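Local coordinates for penicillin binding protein 2X (Streptococcus thermophilus, PDB 5U47) that probably forms peptide cross-links between peptidoglycan glycan strands during septal cell wall synthesis and is the kind of enzyme that beta-lactams inactivate by acylating an active-site serine, at residues 224-229 against 563-568; 248-253 against 541-546; 28-33 against 210-215. The protein carries 1 engineered substitution. One frame throughout, in Å; residues are numbered along the deposited sequence.

Contact 1: residues 224-229 against 563-568; sequences APLQTF and NPVLEE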
ATOM      1  N   ALA A 224      -1.609   7.464  12.296  1.00 23.69           N
ATOM      2  CA  ALA A 224      -0.410   7.227  13.110  1.00 25.70           C
ATOM      3  C   ALA A 224      -0.678   6.602  14.478  1.00 27.02           C
ATOM      4  O   ALA A 224       0.029   5.655  14.853  1.00 26.67           O
ATOM      5  CB  ALA A 224       0.465   8.478  13.219  1.00 27.07           C
ATOM      6  N   PRO A 225      -1.704   7.089  15.226  1.00 28.01           N
ATOM      7  CA  PRO A 225      -1.998   6.467  16.526  1.00 29.58           C
ATOM      8  C   PRO A 225      -2.342   4.985  16.415  1.00 27.49           C
ATOM      9  O   PRO A 225      -1.837   4.157  17.189  1.00 27.08           O
ATOM     10  CB  PRO A 225      -3.225   7.257  17.039  1.00 31.54           C
ATOM     11  CG  PRO A 225      -3.173   8.569  16.318  1.00 31.64           C
ATOM     12  CD  PRO A 225      -2.504   8.306  15.002  1.00 30.65           C
ATOM     13  N   LEU A 226      -3.199   4.644  15.453  1.00 26.51           N
ATOM     14  CA  LEU A 226      -3.592   3.254  15.268  1.00 24.15           C
ATOM     15  C   LEU A 226      -2.400   2.428  14.813  1.00 22.61           C
ATOM     16  O   LEU A 226      -2.191   1.311  15.296  1.00 22.91           O
ATOM     17  CB  LEU A 226      -4.711   3.127  14.237  1.00 24.69           C
ATOM     18  CG  LEU A 226      -5.257   1.711  14.050  1.00 25.23           C
ATOM     19  CD1 LEU A 226      -5.887   1.235  15.345  1.00 26.96           C
ATOM     20  CD2 LEU A 226      -6.265   1.666  12.916  1.00 24.90           C
ATOM     21  N   GLN A 227      -1.638   2.972  13.872  1.00 20.95           N
ATOM     22  CA  GLN A 227      -0.452   2.279  13.349  1.00 20.51           C
ATOM     23  C   GLN A 227       0.548   1.978  14.465  1.00 21.90           C
ATOM     24  O   GLN A 227       1.075   0.876  14.530  1.00 22.76           O
ATOM     25  CB  GLN A 227       0.217   3.111  12.271  1.00 19.68           C
ATOM     26  CG  GLN A 227       1.458   2.466  11.646  1.00 19.64           C
ATOM     27  CD  GLN A 227       1.130   1.340  10.660  1.00 19.36           C
ATOM     28  OE1 GLN A 227       0.228   1.470   9.820  1.00 19.68           O
ATOM     29  NE2 GLN A 227       1.904   0.274  10.711  1.00 18.99           N
ATOM     30  N   THR A 228       0.807   2.968  15.327  1.00 22.86           N
ATOM     31  CA  THR A 228       1.740   2.819  16.463  1.00 25.44           C
ATOM     32  C   THR A 228       1.285   1.697  17.370  1.00 25.41           C
ATOM     33  O   THR A 228       2.072   0.847  17.778  1.00 25.23           O
ATOM     34  CB  THR A 228       1.896   4.163  17.235  1.00 27.91           C
ATOM     35  OG1 THR A 228       2.451   5.132  16.342  1.00 28.56           O
ATOM     36  CG2 THR A 228       2.825   4.043  18.442  1.00 30.93           C
ATOM     37  N   PHE A 229      -0.010   1.659  17.622  1.00 25.47           N
ATOM     38  CA  PHE A 229      -0.601   0.636  18.454  1.00 27.16           C
ATOM     39  C   PHE A 229      -0.493  -0.737  17.789  1.00 25.57           C
ATOM     40  O   PHE A 229      -0.173  -1.720  18.455  1.00 25.25           O
ATOM     41  CB  PHE A 229      -2.053   1.013  18.734  1.00 30.37           C
ATOM     42  CG  PHE A 229      -2.704   0.186  19.761  1.00 33.63           C
ATOM     43  CD1 PHE A 229      -2.645   0.547  21.093  1.00 37.32           C
ATOM     44  CD2 PHE A 229      -3.407  -0.941  19.403  1.00 33.80           C
ATOM     45  CE1 PHE A 229      -3.263  -0.225  22.055  1.00 37.69           C
ATOM     46  CE2 PHE A 229      -4.019  -1.716  20.348  1.00 34.76           C
ATOM     47  CZ  PHE A 229      -3.947  -1.366  21.682  1.00 36.93           C
ATOM     48  N   ASN A 563      -8.004  -8.201  18.737  1.00 26.46           N
ATOM     49  CA  ASN A 563      -8.865  -7.582  19.765  1.00 27.86           C
ATOM     50  C   ASN A 563      -8.487  -6.153  20.155  1.00 26.82           C
ATOM     51  O   ASN A 563      -9.320  -5.257  20.048  1.00 25.96           O
ATOM     52  CB  ASN A 563      -8.986  -8.470  21.052  1.00 28.79           C
ATOM     53  CG  ASN A 563      -9.524  -9.868  20.766  1.00 29.27           C
ATOM     54  OD1 ASN A 563      -9.429 -10.356  19.652  1.00 29.75           O
ATOM     55  ND2 ASN A 563     -10.074 -10.522  21.786  1.00 30.13           N
ATOM     56  N   PRO A 564      -7.242  -5.932  20.614  1.00 27.04           N
ATOM     57  CA  PRO A 564      -6.928  -4.568  21.045  1.00 27.81           C
ATOM     58  C   PRO A 564      -6.859  -3.546  19.901  1.00 26.14           C
ATOM     59  O   PRO A 564      -7.183  -2.382  20.106  1.00 26.10           O
ATOM     60  CB  PRO A 564      -5.600  -4.724  21.782  1.00 29.19           C
ATOM     61  CG  PRO A 564      -5.012  -5.996  21.297  1.00 28.67           C
ATOM     62  CD  PRO A 564      -6.116  -6.862  20.822  1.00 27.62           C
ATOM     63  N   VAL A 565      -6.463  -3.974  18.708  1.00 24.66           N
ATOM     64  CA  VAL A 565      -6.355  -3.053  17.567  1.00 23.20           C
ATOM     65  C   VAL A 565      -7.737  -2.621  17.110  1.00 23.43           C
ATOM     66  O   VAL A 565      -7.979  -1.425  16.939  1.00 25.71           O
ATOM     67  CB  VAL A 565      -5.521  -3.667  16.429  1.00 22.35           C
ATOM     68  CG1 VAL A 565      -5.551  -2.761  15.170  1.00 21.01           C
ATOM     69  CG2 VAL A 565      -4.091  -3.865  16.921  1.00 23.14           C
ATOM     70  N   LEU A 566      -8.663  -3.564  16.944  1.00 23.81           N
ATOM     71  CA  LEU A 566     -10.040  -3.190  16.582  1.00 24.48           C
ATOM     72  C   LEU A 566     -10.738  -2.382  17.670  1.00 25.50           C
ATOM     73  O   LEU A 566     -11.549  -1.508  17.353  1.00 25.12           O
ATOM     74  CB  LEU A 566     -10.887  -4.408  16.195  1.00 25.03           C
ATOM     75  CG  LEU A 566     -10.524  -5.014  14.856  1.00 24.64           C
ATOM     76  CD1 LEU A 566     -11.421  -6.187  14.557  1.00 24.93           C
ATOM     77  CD2 LEU A 566     -10.616  -3.980  13.735  1.00 25.37           C
ATOM     78  N   GLU A 567     -10.446  -2.666  18.941  1.00 26.99           N
ATOM     79  CA  GLU A 567     -11.015  -1.875  20.035  1.00 29.13           C
ATOM     80  C   GLU A 567     -10.447  -0.451  19.988  1.00 29.13           C
ATOM     81  O   GLU A 567     -11.176   0.518  20.210  1.00 28.33           O
ATOM     82  CB  GLU A 567     -10.790  -2.525  21.409  1.00 32.52           C
ATOM     83  CG  GLU A 567     -11.754  -3.673  21.661  1.00 35.96           C
ATOM     84  CD  GLU A 567     -11.634  -4.295  23.033  1.00 41.16           C
ATOM     85  OE1 GLU A 567     -10.605  -4.089  23.721  1.00 45.01           O
ATOM     86  OE2 GLU A 567     -12.595  -4.986  23.431  1.00 44.53           O
ATOM     87  N   GLU A 568      -9.154  -0.334  19.678  1.00 28.93           N
ATOM     88  CA  GLU A 568      -8.533   0.984  19.566  1.00 30.02           C
ATOM     89  C   GLU A 568      -9.175   1.740  18.412  1.00 27.95           C
ATOM     90  O   GLU A 568      -9.488   2.910  18.551  1.00 28.50           O
ATOM     91  CB  GLU A 568      -7.019   0.879  19.342  1.00 31.96           C
ATOM     92  CG  GLU A 568      -6.277   2.218  19.459  1.00 36.04           C
ATOM     93  CD  GLU A 568      -6.289   2.811  20.871  1.00 39.39           C
ATOM     94  OE1 GLU A 568      -6.630   2.093  21.849  1.00 42.33           O
ATOM     95  OE2 GLU A 568      -5.948   4.007  21.005  1.00 44.10           O
TER
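Phe-229 reaches across to Glu-568 and lies stacked on it: the CB of Glu-568 sits over one face of the ring, 4.2 Å from the ring centroid, a CH-pi contact displaced somewhat toward the rim. The Glu-568 chain is bent at chi2 (66°), and its carboxylate continues the stack, its plane only 16° from that of the ring and OE1 4.1 Å from Phe-229 CE1. One edge of the ring meets the other helix: Pro-564 CB lies in the ring plane, 3.7 Å from Phe-229 CE2. Val-565 CG2 comes 3.9 Å from Phe-229 CD2 as the two side chains slide past each other in opposite directions. The helices themselves, 224-241 and 558-572, run antiparallel at this point with local axes 10.0 Å apart; they are the N- and C-terminal long helices that flank the central sheet of the transpeptidase fold, related to that of the serine beta-lactamases, and pack on the same face of it. On the side nearer that sheet, Leu-226 meets Val-565 at about a right angle, CD1 to CG1 4.0 Å. The same CD1 touches Val-565 O at 3.7 Å, and Leu-226 also packs on Leu-259 and Ala-260 of strand 258-264.

Contact 2: residues 248-253 against 541-546; sequences ATVVNA and YIMYVT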
ATOM      1  N   ALA A 248      -0.389  -7.673   8.983  1.00 20.26           N
ATOM      2  CA  ALA A 248      -1.643  -7.201   9.566  1.00 19.37           C
ATOM      3  C   ALA A 248      -2.024  -5.890   8.921  1.00 19.83           C
ATOM      4  O   ALA A 248      -1.168  -4.981   8.818  1.00 19.95           O
ATOM      5  CB  ALA A 248      -1.497  -7.005  11.043  1.00 19.41           C
ATOM      6  N   THR A 249      -3.291  -5.779   8.511  1.00 18.71           N
ATOM      7  CA  THR A 249      -3.805  -4.577   7.908  1.00 19.31           C
ATOM      8  C   THR A 249      -5.215  -4.287   8.391  1.00 19.08           C
ATOM      9  O   THR A 249      -6.046  -5.195   8.503  1.00 17.94           O
ATOM     10  CB  THR A 249      -3.793  -4.692   6.363  1.00 20.33           C
ATOM     11  OG1 THR A 249      -2.443  -4.843   5.912  1.00 21.82           O
ATOM     12  CG2 THR A 249      -4.366  -3.462   5.706  1.00 20.52           C
ATOM     13  N   VAL A 250      -5.470  -3.017   8.681  1.00 19.23           N
ATOM     14  CA  VAL A 250      -6.796  -2.549   9.079  1.00 19.91           C
ATOM     15  C   VAL A 250      -7.329  -1.651   7.953  1.00 20.00           C
ATOM     16  O   VAL A 250      -6.636  -0.736   7.496  1.00 19.43           O
ATOM     17  CB  VAL A 250      -6.741  -1.745  10.382  1.00 19.87           C
ATOM     18  CG1 VAL A 250      -8.145  -1.236  10.776  1.00 21.12           C
ATOM     19  CG2 VAL A 250      -6.144  -2.579  11.493  1.00 20.75           C
ATOM     20  N   VAL A 251      -8.570  -1.885   7.546  1.00 20.99           N
ATOM     21  CA  VAL A 251      -9.200  -1.142   6.455  1.00 20.18           C
ATOM     22  C   VAL A 251     -10.552  -0.624   6.887  1.00 20.86           C
ATOM     23  O   VAL A 251     -11.283  -1.299   7.635  1.00 21.40           O
ATOM     24  CB  VAL A 251      -9.412  -2.068   5.224  1.00 20.99           C
ATOM     25  CG1 VAL A 251     -10.125  -1.357   4.087  1.00 21.98           C
ATOM     26  CG2 VAL A 251      -8.065  -2.609   4.723  1.00 21.16           C
ATOM     27  N   ASN A 252     -10.889   0.569   6.411  1.00 20.76           N
ATOM     28  CA  ASN A 252     -12.208   1.157   6.641  1.00 21.36           C
ATOM     29  C   ASN A 252     -13.156   0.376   5.731  1.00 22.61           C
ATOM     30  O   ASN A 252     -13.026   0.391   4.501  1.00 21.68           O
ATOM     31  CB  ASN A 252     -12.209   2.653   6.296  1.00 21.74           C
ATOM     32  CG  ASN A 252     -13.562   3.307   6.526  1.00 22.55           C
ATOM     33  OD1 ASN A 252     -14.607   2.765   6.156  1.00 22.07           O
ATOM     34  ND2 ASN A 252     -13.543   4.475   7.143  1.00 22.21           N
ATOM     35  N   ALA A 253     -14.113  -0.300   6.359  1.00 22.67           N
ATOM     36  CA  ALA A 253     -15.065  -1.162   5.669  1.00 23.91           C
ATOM     37  C   ALA A 253     -15.982  -0.467   4.707  1.00 24.80           C
ATOM     38  O   ALA A 253     -16.513  -1.107   3.814  1.00 26.62           O
ATOM     39  CB  ALA A 253     -15.907  -1.911   6.689  1.00 25.14           C
ATOM     40  N   TYR A 541     -14.911  -1.453  10.356  1.00 21.18           N
ATOM     41  CA  TYR A 541     -13.533  -1.837  10.122  1.00 21.93           C
ATOM     42  C   TYR A 541     -13.379  -3.322   9.751  1.00 22.61           C
ATOM     43  O   TYR A 541     -14.159  -4.194  10.191  1.00 23.20           O
ATOM     44  CB  TYR A 541     -12.659  -1.519  11.370  1.00 22.61           C
ATOM     45  CG  TYR A 541     -12.785  -0.079  11.766  1.00 23.87           C
ATOM     46  CD1 TYR A 541     -12.221   0.935  10.988  1.00 24.89           C
ATOM     47  CD2 TYR A 541     -13.543   0.291  12.856  1.00 25.46           C
ATOM     48  CE1 TYR A 541     -12.395   2.269  11.318  1.00 25.59           C
ATOM     49  CE2 TYR A 541     -13.725   1.617  13.181  1.00 26.69           C
ATOM     50  CZ  TYR A 541     -13.158   2.595  12.420  1.00 25.91           C
ATOM     51  OH  TYR A 541     -13.359   3.900  12.781  1.00 26.97           O
ATOM     52  N   ILE A 542     -12.376  -3.574   8.912  1.00 21.37           N
ATOM     53  CA  ILE A 542     -11.969  -4.904   8.501  1.00 22.32           C
ATOM     54  C   ILE A 542     -10.507  -5.026   8.945  1.00 21.65           C
ATOM     55  O   ILE A 542      -9.711  -4.082   8.778  1.00 20.29           O
ATOM     56  CB  ILE A 542     -11.940  -5.080   6.960  1.00 23.28           C
ATOM     57  CG1 ILE A 542     -13.311  -4.831   6.339  1.00 24.57           C
ATOM     58  CG2 ILE A 542     -11.465  -6.490   6.584  1.00 24.76           C
ATOM     59  CD1 ILE A 542     -13.237  -4.589   4.833  1.00 26.07           C
ATOM     60  N   MET A 543     -10.156  -6.175   9.496  1.00 21.00           N
ATOM     61  CA  MET A 543      -8.770  -6.449   9.841  1.00 20.58           C
ATOM     62  C   MET A 543      -8.391  -7.820   9.295  1.00 20.09           C
ATOM     63  O   MET A 543      -9.166  -8.779   9.393  1.00 21.02           O
ATOM     64  CB  MET A 543      -8.551  -6.371  11.342  1.00 21.48           C
ATOM     65  CG  MET A 543      -7.094  -6.483  11.723  1.00 22.56           C
ATOM     66  SD  MET A 543      -6.828  -6.052  13.450  1.00 23.56           S
ATOM     67  CE  MET A 543      -5.043  -6.030  13.459  1.00 23.36           C
ATOM     68  N   TYR A 544      -7.200  -7.912   8.726  1.00 19.67           N
ATOM     69  CA  TYR A 544      -6.694  -9.170   8.156  1.00 20.10           C
ATOM     70  C   TYR A 544      -5.297  -9.408   8.682  1.00 19.76           C
ATOM     71  O   TYR A 544      -4.423  -8.533   8.560  1.00 18.66           O
ATOM     72  CB  TYR A 544      -6.714  -9.073   6.634  1.00 21.25           C
ATOM     73  CG  TYR A 544      -6.217 -10.272   5.857  1.00 21.77           C
ATOM     74  CD1 TYR A 544      -6.707 -11.549   6.105  1.00 22.28           C
ATOM     75  CD2 TYR A 544      -5.370 -10.111   4.779  1.00 22.93           C
ATOM     76  CE1 TYR A 544      -6.296 -12.639   5.350  1.00 23.21           C
ATOM     77  CE2 TYR A 544      -4.945 -11.201   4.025  1.00 23.16           C
ATOM     78  CZ  TYR A 544      -5.421 -12.459   4.305  1.00 23.11           C
ATOM     79  OH  TYR A 544      -5.004 -13.544   3.554  1.00 24.13           O
ATOM     80  N   VAL A 545      -5.080 -10.593   9.249  1.00 19.84           N
ATOM     81  CA  VAL A 545      -3.802 -10.955   9.852  1.00 21.30           C
ATOM     82  C   VAL A 545      -3.336 -12.286   9.323  1.00 22.27           C
ATOM     83  O   VAL A 545      -4.158 -13.196   9.160  1.00 22.67           O
ATOM     84  CB  VAL A 545      -3.942 -11.034  11.389  1.00 21.63           C
ATOM     85  CG1 VAL A 545      -2.624 -11.417  12.049  1.00 22.32           C
ATOM     86  CG2 VAL A 545      -4.440  -9.712  11.930  1.00 21.45           C
ATOM     87  N   THR A 546      -2.031 -12.402   9.050  1.00 22.52           N
ATOM     88  CA  THR A 546      -1.428 -13.640   8.585  1.00 24.16           C
ATOM     89  C   THR A 546      -0.098 -13.867   9.313  1.00 24.84           C
ATOM     90  O   THR A 546       0.546 -12.924   9.732  1.00 25.13           O
ATOM     91  CB  THR A 546      -1.121 -13.638   7.062  1.00 26.29           C
ATOM     92  OG1 THR A 546       0.045 -12.840   6.787  1.00 27.26           O
ATOM     93  CG2 THR A 546      -2.321 -13.123   6.227  1.00 25.89           C
TER
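Thr-249 and Tyr-544 grip each other with two backbone hydrogen bonds, Thr-249 N to Tyr-544 O and Tyr-544 N to Thr-249 O, both 3.0 Å. Two residues along, Val-251 and Ile-542 repeat the exchange more tightly, with Val-251 N to Ile-542 O and Ile-542 N to Val-251 O each 2.8 Å and 167° at the hydrogen. Between these hydrogen-bonded pairs lies the non-hydrogen-bonded pair Val-250 and Met-543. Here Met-543 CG, anti to its backbone N (chi1 -173°), comes 4.0 Å from Val-250 CG2, and the extended thioether carries SD and CE past that same methyl. Next to it Ala-248 CB rests 4.1 Å from Val-545 CG2. At the other end the chain turns out of the strand, and Ala-253 CB packs 3.9 Å from Ile-542 CG1. These two strands are the second and third of the five-stranded antiparallel sheet of the transpeptidase fold, in the order 258-264, 245-252, 541-548, 526-534, 503-510; the last, at the edge, probably carries the KSG motif of the active site. Helices cover both faces. Ala-248, Val-250, Met-543 and Val-545 face helices 224-241 and 558-572, whereas Thr-249, Ile-542 and Tyr-544 touch helix 416-427. On that second side Thr-249 OG1 is held by Gln-416 OE1 and Thr-261 OG1, and the Tyr-544 ring stands edge-to-face with Phe-423 while its hydroxyl bonds to that of Tyr-291.

Contact 3: residues 28-33 against 210-215; sequences VAAKRG and KEAIDG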
ATOM      1  N   VAL A  28      20.257  21.619  -8.917  1.00 37.28           N
ATOM      2  CA  VAL A  28      19.946  21.900  -7.517  1.00 37.28           C
ATOM      3  C   VAL A  28      18.663  21.103  -7.256  1.00 35.05           C
ATOM      4  O   VAL A  28      17.607  21.388  -7.829  1.00 34.07           O
ATOM      5  CB  VAL A  28      19.754  23.409  -7.245  1.00 38.78           C
ATOM      6  CG1 VAL A  28      19.361  23.666  -5.798  1.00 39.46           C
ATOM      7  CG2 VAL A  28      21.030  24.164  -7.551  1.00 40.98           C
ATOM      8  N   ALA A  29      18.773  20.058  -6.450  1.00 34.24           N
ATOM      9  CA  ALA A  29      17.638  19.211  -6.162  1.00 34.38           C
ATOM     10  C   ALA A  29      16.562  19.987  -5.433  1.00 32.26           C
ATOM     11  O   ALA A  29      16.846  20.771  -4.541  1.00 31.92           O
ATOM     12  CB  ALA A  29      18.069  18.015  -5.320  1.00 35.33           C
ATOM     13  N   ALA A  30      15.329  19.785  -5.846  1.00 32.30           N
ATOM     14  CA  ALA A  30      14.194  20.400  -5.186  1.00 32.77           C
ATOM     15  C   ALA A  30      13.932  19.689  -3.853  1.00 32.72           C
ATOM     16  O   ALA A  30      14.344  18.537  -3.649  1.00 30.28           O
ATOM     17  CB  ALA A  30      12.962  20.284  -6.073  1.00 33.99           C
ATOM     18  N   LYS A  31      13.262  20.386  -2.946  1.00 32.25           N
ATOM     19  CA  LYS A  31      12.844  19.784  -1.715  1.00 30.98           C
ATOM     20  C   LYS A  31      11.820  18.675  -2.057  1.00 28.54           C
ATOM     21  O   LYS A  31      10.856  18.900  -2.795  1.00 27.35           O
ATOM     22  CB  LYS A  31      12.177  20.812  -0.819  1.00 35.04           C
ATOM     23  CG  LYS A  31      11.570  20.208   0.434  1.00 37.83           C
ATOM     24  CD  LYS A  31      10.788  21.203   1.239  1.00 41.01           C
ATOM     25  CE  LYS A  31      10.216  20.519   2.467  1.00 43.36           C
ATOM     26  NZ  LYS A  31       9.315  21.431   3.222  1.00 47.10           N
ATOM     27  N   ARG A  32      12.045  17.490  -1.518  1.00 26.35           N
ATOM     28  CA  ARG A  32      11.151  16.375  -1.719  1.00 25.82           C
ATOM     29  C   ARG A  32       9.927  16.561  -0.830  1.00 25.82           C
ATOM     30  O   ARG A  32      10.040  16.997   0.323  1.00 26.31           O
ATOM     31  CB  ARG A  32      11.871  15.074  -1.367  1.00 25.49           C
ATOM     32  CG  ARG A  32      11.093  13.801  -1.653  1.00 25.58           C
ATOM     33  CD  ARG A  32      11.980  12.589  -1.388  1.00 25.71           C
ATOM     34  NE  ARG A  32      11.318  11.322  -1.685  1.00 25.41           N
ATOM     35  CZ  ARG A  32      11.177  10.813  -2.906  1.00 25.79           C
ATOM     36  NH1 ARG A  32      11.622  11.473  -3.983  1.00 26.84           N
ATOM     37  NH2 ARG A  32      10.567   9.658  -3.066  1.00 25.00           N
ATOM     38  N   GLY A  33       8.768  16.196  -1.361  1.00 25.11           N
ATOM     39  CA  GLY A  33       7.527  16.296  -0.644  1.00 24.25           C
ATOM     40  C   GLY A  33       7.546  15.489   0.635  1.00 24.03           C
ATOM     41  O   GLY A  33       8.301  14.529   0.769  1.00 22.63           O
ATOM     42  N   LYS A 210      18.158  29.190 -11.456  1.00 35.90           N
ATOM     43  CA  LYS A 210      16.791  28.717 -11.627  1.00 38.09           C
ATOM     44  C   LYS A 210      16.370  28.091 -10.296  1.00 36.42           C
ATOM     45  O   LYS A 210      16.988  27.134  -9.851  1.00 35.06           O
ATOM     46  CB  LYS A 210      16.707  27.662 -12.720  1.00 40.00           C
ATOM     47  CG  LYS A 210      15.298  27.155 -12.946  1.00 42.56           C
ATOM     48  CD  LYS A 210      15.237  26.124 -14.050  1.00 45.50           C
ATOM     49  CE  LYS A 210      13.781  25.818 -14.374  1.00 49.44           C
ATOM     50  NZ  LYS A 210      13.609  24.771 -15.420  1.00 52.02           N
ATOM     51  N   GLU A 211      15.338  28.636  -9.671  1.00 35.68           N
ATOM     52  CA  GLU A 211      14.847  28.119  -8.404  1.00 36.56           C
ATOM     53  C   GLU A 211      14.164  26.767  -8.582  1.00 34.20           C
ATOM     54  O   GLU A 211      13.423  26.558  -9.541  1.00 34.40           O
ATOM     55  CB  GLU A 211      13.840  29.095  -7.768  1.00 39.50           C
ATOM     56  CG  GLU A 211      14.432  30.371  -7.199  1.00 42.93           C
ATOM     57  CD  GLU A 211      15.356  30.137  -6.013  1.00 45.81           C
ATOM     58  OE1 GLU A 211      15.197  29.134  -5.290  1.00 52.18           O
ATOM     59  OE2 GLU A 211      16.243  30.980  -5.791  1.00 51.57           O
ATOM     60  N   ALA A 212      14.415  25.851  -7.651  1.00 32.26           N
ATOM     61  CA  ALA A 212      13.751  24.560  -7.674  1.00 31.89           C
ATOM     62  C   ALA A 212      12.286  24.743  -7.246  1.00 31.42           C
ATOM     63  O   ALA A 212      11.960  25.717  -6.584  1.00 33.41           O
ATOM     64  CB  ALA A 212      14.464  23.595  -6.746  1.00 31.98           C
ATOM     65  N   ILE A 213      11.411  23.835  -7.656  1.00 31.90           N
ATOM     66  CA  ILE A 213       9.988  23.870  -7.261  1.00 33.41           C
ATOM     67  C   ILE A 213       9.740  22.643  -6.370  1.00 32.16           C
ATOM     68  O   ILE A 213       9.971  21.526  -6.798  1.00 29.63           O
ATOM     69  CB  ILE A 213       9.058  23.831  -8.486  1.00 35.54           C
ATOM     70  CG1 ILE A 213       9.312  25.054  -9.387  1.00 36.96           C
ATOM     71  CG2 ILE A 213       7.587  23.793  -8.058  1.00 35.65           C
ATOM     72  CD1 ILE A 213       8.634  24.943 -10.742  1.00 37.94           C
ATOM     73  N   ASP A 214       9.295  22.867  -5.140  1.00 31.88           N
ATOM     74  CA  ASP A 214       9.089  21.777  -4.177  1.00 31.36           C
ATOM     75  C   ASP A 214       8.184  20.661  -4.699  1.00 29.33           C
ATOM     76  O   ASP A 214       7.271  20.898  -5.472  1.00 28.87           O
ATOM     77  CB  ASP A 214       8.451  22.306  -2.887  1.00 33.12           C
ATOM     78  CG  ASP A 214       9.356  23.252  -2.100  1.00 36.01           C
ATOM     79  OD1 ASP A 214      10.541  23.442  -2.444  1.00 36.10           O
ATOM     80  OD2 ASP A 214       8.860  23.787  -1.094  1.00 38.69           O
ATOM     81  N   GLY A 215       8.442  19.442  -4.242  1.00 27.24           N
ATOM     82  CA  GLY A 215       7.605  18.320  -4.582  1.00 27.06           C
ATOM     83  C   GLY A 215       6.264  18.463  -3.875  1.00 27.18           C
ATOM     84  O   GLY A 215       6.103  19.293  -2.994  1.00 27.53           O
TER
HETATM   85  O   HOH W   1       7.395  22.273   0.621  0.50 31.54           O
HETATM   86  O   HOH W   2      12.638  22.988  -3.846  1.00 37.24           O
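Lys-31 and Gly-215 make the one direct hydrogen bond between segments 28-33 and 210-215: Gly-215 N to Lys-31 O, 2.9 Å and 170° at the hydrogen, with the donor nearly along the C=O axis. The two segments run roughly parallel here, and close by, the backbones of Gly-33 and Gly-215 come together.

Apolar contact belongs to two alanines. Ala-30 CB and Ala-212 CB meet at 3.7 Å, and the Ala-30 methyl also presses against Ile-213 O at 3.3 Å. Polar contact runs mainly through water around Asp-214. One water donates to Asp-214 OD1 at 2.6 Å and accepts from Lys-31 N at 2.8 Å, tying carboxylate to backbone. A second donates to Asp-214 OD2 at 2.7 Å and takes a weak bond from Lys-31 NZ. The ammonium and carboxylate themselves do not touch, Lys-31 NZ to Asp-214 OD2 being 4.9 Å; the extended lysine passes the carboxylate with its aliphatic part, CB lying 3.5 Å from Asp-214 OD1. Their opposite charges probably still attract each other.

Arg-32 points away from this contact and makes a salt bridge to Glu-177, while its N bonds to Asp-46. Arg-32 and Gly-33 begin the RGxxxDRxG sequence characteristic of the N-terminal module of class B penicillin-binding proteins, and just beyond the contact the two segments lead into strands 35-36 and 217-220, which pair in parallel in a mixed sheet that continues through 217-220 to strand 438-443.

Overall arrangement
From the N terminus, residues 28-33 of contact 3 come first; the chain then makes much of the N-terminal module before 210-215 returns to close that loop beside its start, joining the loops that lead into strands 35-36 and 217-220. After strand 217-220, helix 224-241 opens contact 1 and strand 245-252, next in sequence, opens contact 2. The transpeptidase domain is built in between, until 541-546 closes contact 2 and 563-568, on the following helix, closes contact 1. Contact 2 is thus enclosed by contact 1. The two touch, for instance where Val-565 CG1 packs 3.7 Å from Met-543 CE. Contact 3 lies apart, its centre about 36 Å from that of contact 1.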